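Local coordinates for pectate lyase 47 (Bacillus sp. TS-47, PDB 1VBL), which is a thermostable, calcium-binding pectate lyase of polysaccharide lyase family 1, an enzyme class that cleaves pectate by eliminative breakage of its glycosidic bonds, at residues A[284-289]-A[299-304]; A[369-374]-A[382-387]. All coordinates share one frame; numbering follows the deposited sequence.

Contact 1 of 2, residues A[284-289]-A[299-304]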
loop_
_atom_site.group_PDB
_atom_site.type_symbol
_atom_site.label_atom_id
_atom_site.label_comp_id
_atom_site.label_asym_id
_atom_site.label_seq_id
_atom_site.Cartn_x
_atom_site.Cartn_y
_atom_site.Cartn_z
ATOM N N GLN A 284 10.112 -2.138 3.672
ATOM C CA GLN A 284 10.499 -1.023 2.819
ATOM C C GLN A 284 9.315 -0.267 2.213
ATOM O O GLN A 284 8.167 -0.707 2.311
ATOM C CB GLN A 284 11.374 -1.565 1.689
ATOM C CG GLN A 284 10.678 -2.671 0.895
ATOM C CD GLN A 284 11.579 -3.328 -0.134
ATOM O OE1 GLN A 284 12.160 -2.658 -0.984
ATOM N NE2 GLN A 284 11.691 -4.652 -0.063
ATOM N N ARG A 285 9.620 0.860 1.572
ATOM C CA ARG A 285 8.621 1.710 0.913
ATOM C C ARG A 285 7.625 2.290 1.908
ATOM O O ARG A 285 6.442 1.949 1.879
ATOM C CB ARG A 285 7.864 0.907 -0.152
ATOM C CG ARG A 285 8.753 0.290 -1.224
ATOM C CD ARG A 285 7.909 -0.426 -2.268
ATOM N NE ARG A 285 8.714 -0.966 -3.360
ATOM C CZ ARG A 285 8.212 -1.600 -4.416
ATOM N NH1 ARG A 285 6.902 -1.778 -4.527
ATOM N NH2 ARG A 285 9.019 -2.055 -5.365
ATOM N N LEU A 286 8.097 3.194 2.761
ATOM C CA LEU A 286 7.244 3.785 3.787
ATOM C C LEU A 286 7.098 5.308 3.731
ATOM O O LEU A 286 7.175 5.971 4.762
ATOM C CB LEU A 286 7.781 3.397 5.168
ATOM C CG LEU A 286 8.289 1.961 5.321
ATOM C CD1 LEU A 286 8.798 1.744 6.746
ATOM C CD2 LEU A 286 7.163 0.982 5.001
ATOM N N PRO A 287 6.849 5.884 2.543
ATOM C CA PRO A 287 6.679 5.258 1.231
ATOM C C PRO A 287 7.914 5.465 0.349
ATOM O O PRO A 287 8.880 6.094 0.769
ATOM C CB PRO A 287 5.492 6.014 0.673
ATOM C CG PRO A 287 5.855 7.431 1.062
ATOM C CD PRO A 287 6.404 7.292 2.492
ATOM N N ARG A 288 7.864 4.927 -0.869
ATOM C CA ARG A 288 8.930 5.110 -1.856
ATOM C C ARG A 288 8.267 6.068 -2.843
ATOM O O ARG A 288 7.227 5.746 -3.416
ATOM C CB ARG A 288 9.272 3.808 -2.571
ATOM C CG ARG A 288 10.426 3.957 -3.569
ATOM C CD ARG A 288 10.457 2.791 -4.549
ATOM N NE ARG A 288 11.680 2.745 -5.352
ATOM C CZ ARG A 288 12.042 3.657 -6.252
ATOM N NH1 ARG A 288 11.280 4.718 -6.487
ATOM N NH2 ARG A 288 13.174 3.498 -6.928
ATOM N N VAL A 289 8.868 7.232 -3.049
ATOM C CA VAL A 289 8.265 8.247 -3.910
ATOM C C VAL A 289 8.998 8.678 -5.175
ATOM O O VAL A 289 10.218 8.796 -5.187
ATOM C CB VAL A 289 8.013 9.536 -3.096
ATOM C CG1 VAL A 289 7.308 10.570 -3.959
ATOM C CG2 VAL A 289 7.210 9.215 -1.844
ATOM N N ASN A 299 3.940 10.444 11.604
ATOM C CA ASN A 299 3.840 9.000 11.455
ATOM C C ASN A 299 4.762 8.373 12.485
ATOM O O ASN A 299 5.767 8.973 12.870
ATOM C CB ASN A 299 4.256 8.570 10.050
ATOM C CG ASN A 299 3.294 9.061 8.992
ATOM O OD1 ASN A 299 2.154 8.589 8.901
ATOM N ND2 ASN A 299 3.738 10.026 8.195
ATOM N N TYR A 300 4.404 7.180 12.944
ATOM C CA TYR A 300 5.201 6.461 13.924
ATOM C C TYR A 300 5.710 5.172 13.277
ATOM O O TYR A 300 4.917 4.362 12.790
ATOM C CB TYR A 300 4.352 6.146 15.159
ATOM C CG TYR A 300 5.077 5.331 16.212
ATOM C CD1 TYR A 300 6.336 5.713 16.674
ATOM C CD2 TYR A 300 4.502 4.176 16.746
ATOM C CE1 TYR A 300 7.011 4.966 17.644
ATOM C CE2 TYR A 300 5.166 3.418 17.714
ATOM C CZ TYR A 300 6.417 3.818 18.157
ATOM O OH TYR A 300 7.083 3.064 19.094
ATOM N N TYR A 301 7.031 5.009 13.252
ATOM C CA TYR A 301 7.671 3.835 12.654
ATOM C C TYR A 301 8.336 3.069 13.791
ATOM O O TYR A 301 9.162 3.619 14.517
ATOM C CB TYR A 301 8.727 4.258 11.624
ATOM C CG TYR A 301 8.223 5.215 10.564
ATOM C CD1 TYR A 301 8.038 6.567 10.850
ATOM C CD2 TYR A 301 7.928 4.768 9.274
ATOM C CE1 TYR A 301 7.571 7.453 9.881
ATOM C CE2 TYR A 301 7.458 5.650 8.294
ATOM C CZ TYR A 301 7.281 6.987 8.609
ATOM O OH TYR A 301 6.796 7.865 7.665
ATOM N N GLU A 302 7.982 1.796 13.930
ATOM C CA GLU A 302 8.498 0.980 15.021
ATOM C C GLU A 302 9.022 -0.347 14.501
ATOM O O GLU A 302 8.293 -1.097 13.852
ATOM C CB GLU A 302 7.363 0.770 16.028
ATOM C CG GLU A 302 7.665 -0.103 17.219
ATOM C CD GLU A 302 6.448 -0.234 18.115
ATOM O OE1 GLU A 302 6.225 0.651 18.969
ATOM O OE2 GLU A 302 5.699 -1.214 17.947
ATOM N N PHE A 303 10.286 -0.640 14.796
ATOM C CA PHE A 303 10.892 -1.871 14.309
ATOM C C PHE A 303 11.649 -2.659 15.367
ATOM O O PHE A 303 12.340 -2.092 16.212
ATOM C CB PHE A 303 11.842 -1.559 13.148
ATOM C CG PHE A 303 11.254 -0.642 12.108
ATOM C CD1 PHE A 303 11.381 0.739 12.229
ATOM C CD2 PHE A 303 10.561 -1.159 11.013
ATOM C CE1 PHE A 303 10.831 1.598 11.277
ATOM C CE2 PHE A 303 10.006 -0.312 10.057
ATOM C CZ PHE A 303 10.142 1.073 10.188
ATOM N N SER A 304 11.511 -3.978 15.299
ATOM C CA SER A 304 12.196 -4.885 16.211
ATOM C C SER A 304 13.017 -5.849 15.366
ATOM O O SER A 304 12.519 -6.400 14.385
ATOM C CB SER A 304 11.190 -5.677 17.046
ATOM O OG SER A 304 11.849 -6.709 17.764
HETATM O O HOH W 1 4.848 7.433 5.792
#
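Tyr301 OH has two polar partners, a water 2.7 Å away and Trp315 NE1, which is hydrogen-bonded to it. The same water donates to Leu286 O at 2.9 Å, so it bridges the phenol to the backbone of 284-289. Leu286 O approaches the edge of the Tyr301 ring, near its plane, 3.6 Å from CE2. Beside this polar end, the Leu286 side chain runs past that of Tyr301 in the opposite direction, with Leu286 CB 3.9 Å from Tyr301 CE2. One branch does the rest: Leu286 CD1 sits 4.0 Å from Tyr301 CD2 and meets the Phe303 ring at its edge, in the ring plane, 3.8 Å from CZ. Two positions apart on the strand, Tyr301 and Phe303 both point toward Leu286, and their like chi1 (-53° and -47°, CG anti to the carbonyl carbon) turns both rings the same way. A cis peptide bond follows Leu286 at Pro287. Stacks of Tyr301 on Phe330 and of Phe303 on Phe332 continue to the next rung, as in the interior ladders of the parallel beta-helix characteristic of this family. The turn before strand 288-289 packs against strand 293-303, beside strands 253-257 and 322-332.

Contact 2 of 2, residues A[369-374]-A[382-387]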
loop_
_atom_site.group_PDB
_atom_site.type_symbol
_atom_site.label_atom_id
_atom_site.label_comp_id
_atom_site.label_asym_id
_atom_site.label_seq_id
_atom_site.Cartn_x
_atom_site.Cartn_y
_atom_site.Cartn_z
ATOM N N ASP A 369 18.697 14.827 12.185
ATOM C CA ASP A 369 18.558 15.303 10.815
ATOM C C ASP A 369 18.842 14.074 9.953
ATOM O O ASP A 369 20.002 13.746 9.692
ATOM C CB ASP A 369 19.597 16.391 10.524
ATOM C CG ASP A 369 19.419 17.019 9.156
ATOM O OD1 ASP A 369 18.876 16.348 8.256
ATOM O OD2 ASP A 369 19.837 18.183 8.973
ATOM N N LEU A 370 17.790 13.383 9.528
ATOM C CA LEU A 370 17.964 12.181 8.723
ATOM C C LEU A 370 18.603 12.443 7.367
ATOM O O LEU A 370 19.323 11.591 6.849
ATOM C CB LEU A 370 16.627 11.453 8.546
ATOM C CG LEU A 370 16.072 10.779 9.810
ATOM C CD1 LEU A 370 14.829 9.980 9.459
ATOM C CD2 LEU A 370 17.130 9.860 10.421
ATOM N N VAL A 371 18.342 13.609 6.783
ATOM C CA VAL A 371 18.943 13.926 5.493
ATOM C C VAL A 371 20.454 14.044 5.675
ATOM O O VAL A 371 21.226 13.497 4.889
ATOM C CB VAL A 371 18.398 15.250 4.907
ATOM C CG1 VAL A 371 19.199 15.637 3.675
ATOM C CG2 VAL A 371 16.929 15.092 4.534
ATOM N N ALA A 372 20.870 14.759 6.716
ATOM C CA ALA A 372 22.292 14.930 7.001
ATOM C C ALA A 372 22.899 13.567 7.322
ATOM O O ALA A 372 24.001 13.241 6.876
ATOM C CB ALA A 372 22.485 15.880 8.182
ATOM N N SER A 373 22.170 12.771 8.096
ATOM C CA SER A 373 22.642 11.444 8.465
ATOM C C SER A 373 22.879 10.611 7.208
ATOM O O SER A 373 23.897 9.928 7.081
ATOM C CB SER A 373 21.619 10.755 9.369
ATOM O OG SER A 373 22.034 9.442 9.685
ATOM N N TYR A 374 21.934 10.673 6.277
ATOM C CA TYR A 374 22.053 9.936 5.028
ATOM C C TYR A 374 23.274 10.409 4.235
ATOM O O TYR A 374 24.090 9.602 3.798
ATOM C CB TYR A 374 20.792 10.127 4.175
ATOM C CG TYR A 374 20.981 9.696 2.740
ATOM C CD1 TYR A 374 20.841 8.362 2.364
ATOM C CD2 TYR A 374 21.379 10.615 1.771
ATOM C CE1 TYR A 374 21.099 7.954 1.055
ATOM C CE2 TYR A 374 21.642 10.218 0.467
ATOM C CZ TYR A 374 21.501 8.887 0.118
ATOM O OH TYR A 374 21.781 8.492 -1.168
ATOM N N LEU A 382 21.745 14.308 -1.013
ATOM C CA LEU A 382 20.362 14.740 -0.993
ATOM C C LEU A 382 20.367 16.179 -0.494
ATOM O O LEU A 382 20.993 16.486 0.519
ATOM C CB LEU A 382 19.565 13.844 -0.042
ATOM C CG LEU A 382 18.049 13.998 0.038
ATOM C CD1 LEU A 382 17.432 13.799 -1.339
ATOM C CD2 LEU A 382 17.498 12.971 1.027
ATOM N N LYS A 383 19.682 17.063 -1.205
ATOM C CA LYS A 383 19.634 18.461 -0.804
ATOM C C LYS A 383 18.413 18.748 0.059
ATOM O O LYS A 383 17.284 18.489 -0.352
ATOM C CB LYS A 383 19.604 19.365 -2.036
ATOM C CG LYS A 383 20.829 19.236 -2.926
ATOM C CD LYS A 383 20.794 20.232 -4.078
ATOM C CE LYS A 383 19.610 19.987 -5.000
ATOM N NZ LYS A 383 19.626 20.906 -6.175
ATOM N N LYS A 384 18.638 19.264 1.263
ATOM C CA LYS A 384 17.520 19.595 2.133
ATOM C C LYS A 384 17.147 21.037 1.839
ATOM O O LYS A 384 17.917 21.959 2.118
ATOM C CB LYS A 384 17.888 19.452 3.613
ATOM C CG LYS A 384 16.773 19.941 4.537
ATOM C CD LYS A 384 17.067 19.726 6.016
ATOM C CE LYS A 384 16.962 18.265 6.403
ATOM N NZ LYS A 384 16.953 18.110 7.884
ATOM N N GLU A 385 15.971 21.227 1.257
ATOM C CA GLU A 385 15.511 22.561 0.921
ATOM C C GLU A 385 14.009 22.546 0.676
ATOM O O GLU A 385 13.433 21.514 0.329
ATOM C CB GLU A 385 16.235 23.069 -0.331
ATOM C CG GLU A 385 15.778 22.413 -1.623
ATOM C CD GLU A 385 16.460 22.991 -2.848
ATOM O OE1 GLU A 385 16.605 24.231 -2.921
ATOM O OE2 GLU A 385 16.837 22.209 -3.746
ATOM N N VAL A 386 13.380 23.699 0.866
ATOM C CA VAL A 386 11.946 23.830 0.660
ATOM C C VAL A 386 11.658 24.243 -0.778
ATOM O O VAL A 386 12.022 25.342 -1.195
ATOM C CB VAL A 386 11.345 24.891 1.603
ATOM C CG1 VAL A 386 9.861 25.063 1.316
ATOM C CG2 VAL A 386 11.566 24.484 3.055
ATOM N N THR A 387 11.020 23.356 -1.534
ATOM C CA THR A 387 10.670 23.647 -2.921
ATOM C C THR A 387 9.173 23.913 -3.021
ATOM O O THR A 387 8.685 24.436 -4.022
ATOM C CB THR A 387 11.037 22.482 -3.861
ATOM O OG1 THR A 387 10.525 21.255 -3.328
ATOM C CG2 THR A 387 12.548 22.381 -4.019
#
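Lys384 and Asp369 reach for each other from opposite directions and close a salt bridge, Lys384 NZ to Asp369 OD1 at 2.6 Å. Asp369 is the N-cap of helix 370-377, and the same oxygen accepts from Ala372 N at 3.0 Å in a nearly straight bond (169°). The two donors come in above opposite faces of the carboxylate, which holds the cap between the helix start and the lysine. The Lys384 chain is extended at first, then bends at chi3 (-73°), laying its end over Val371: Lys384 CE is 3.7 Å from Val371 CB. Glu354, whose carboxylate lies close to that of Asp369, also salt-bridges Lys384 NZ, so the ammonium probably offsets the two like charges. Val371 and Leu382 cross at about a right angle, Leu382 CD2 lying 4.1 Å from Val371 CG1; Val371 CG1 also rests 3.7 Å from Leu382 O. Tyr374 crosses Leu382 equally steeply, its CD2 4.1 Å from Leu382 CB, while its hydroxyl is bonded to Leu380 O. The contact folds the first turn of a short helix back onto the strand that follows it. Strand 383-384 runs parallel to strand 351-361, and the side chains of Tyr374 and Leu382 touch strand 342-345.

How the contacts relate
Both contacts are largely buried, but the centre of contact 1 lies about 11 Å from the centre of the chain, that of contact 2 about 25 Å, and there Asp369 and Lys384 remain partly exposed. Their centres are about 17 Å apart, with no touch between them. Contact 1 joins a turn and a strand of the coil by aromatic edges, one leucine and a bridging water, with the Leu286 side chain about 14 Å from the bound calcium ion. Contact 2, away from the calcium site, joins a helix to a short strand and adds charge to its apolar packing. Strand 322-332 links them, pairing with strand 293-303 and with strand 351-361, the partner of strand 383-384.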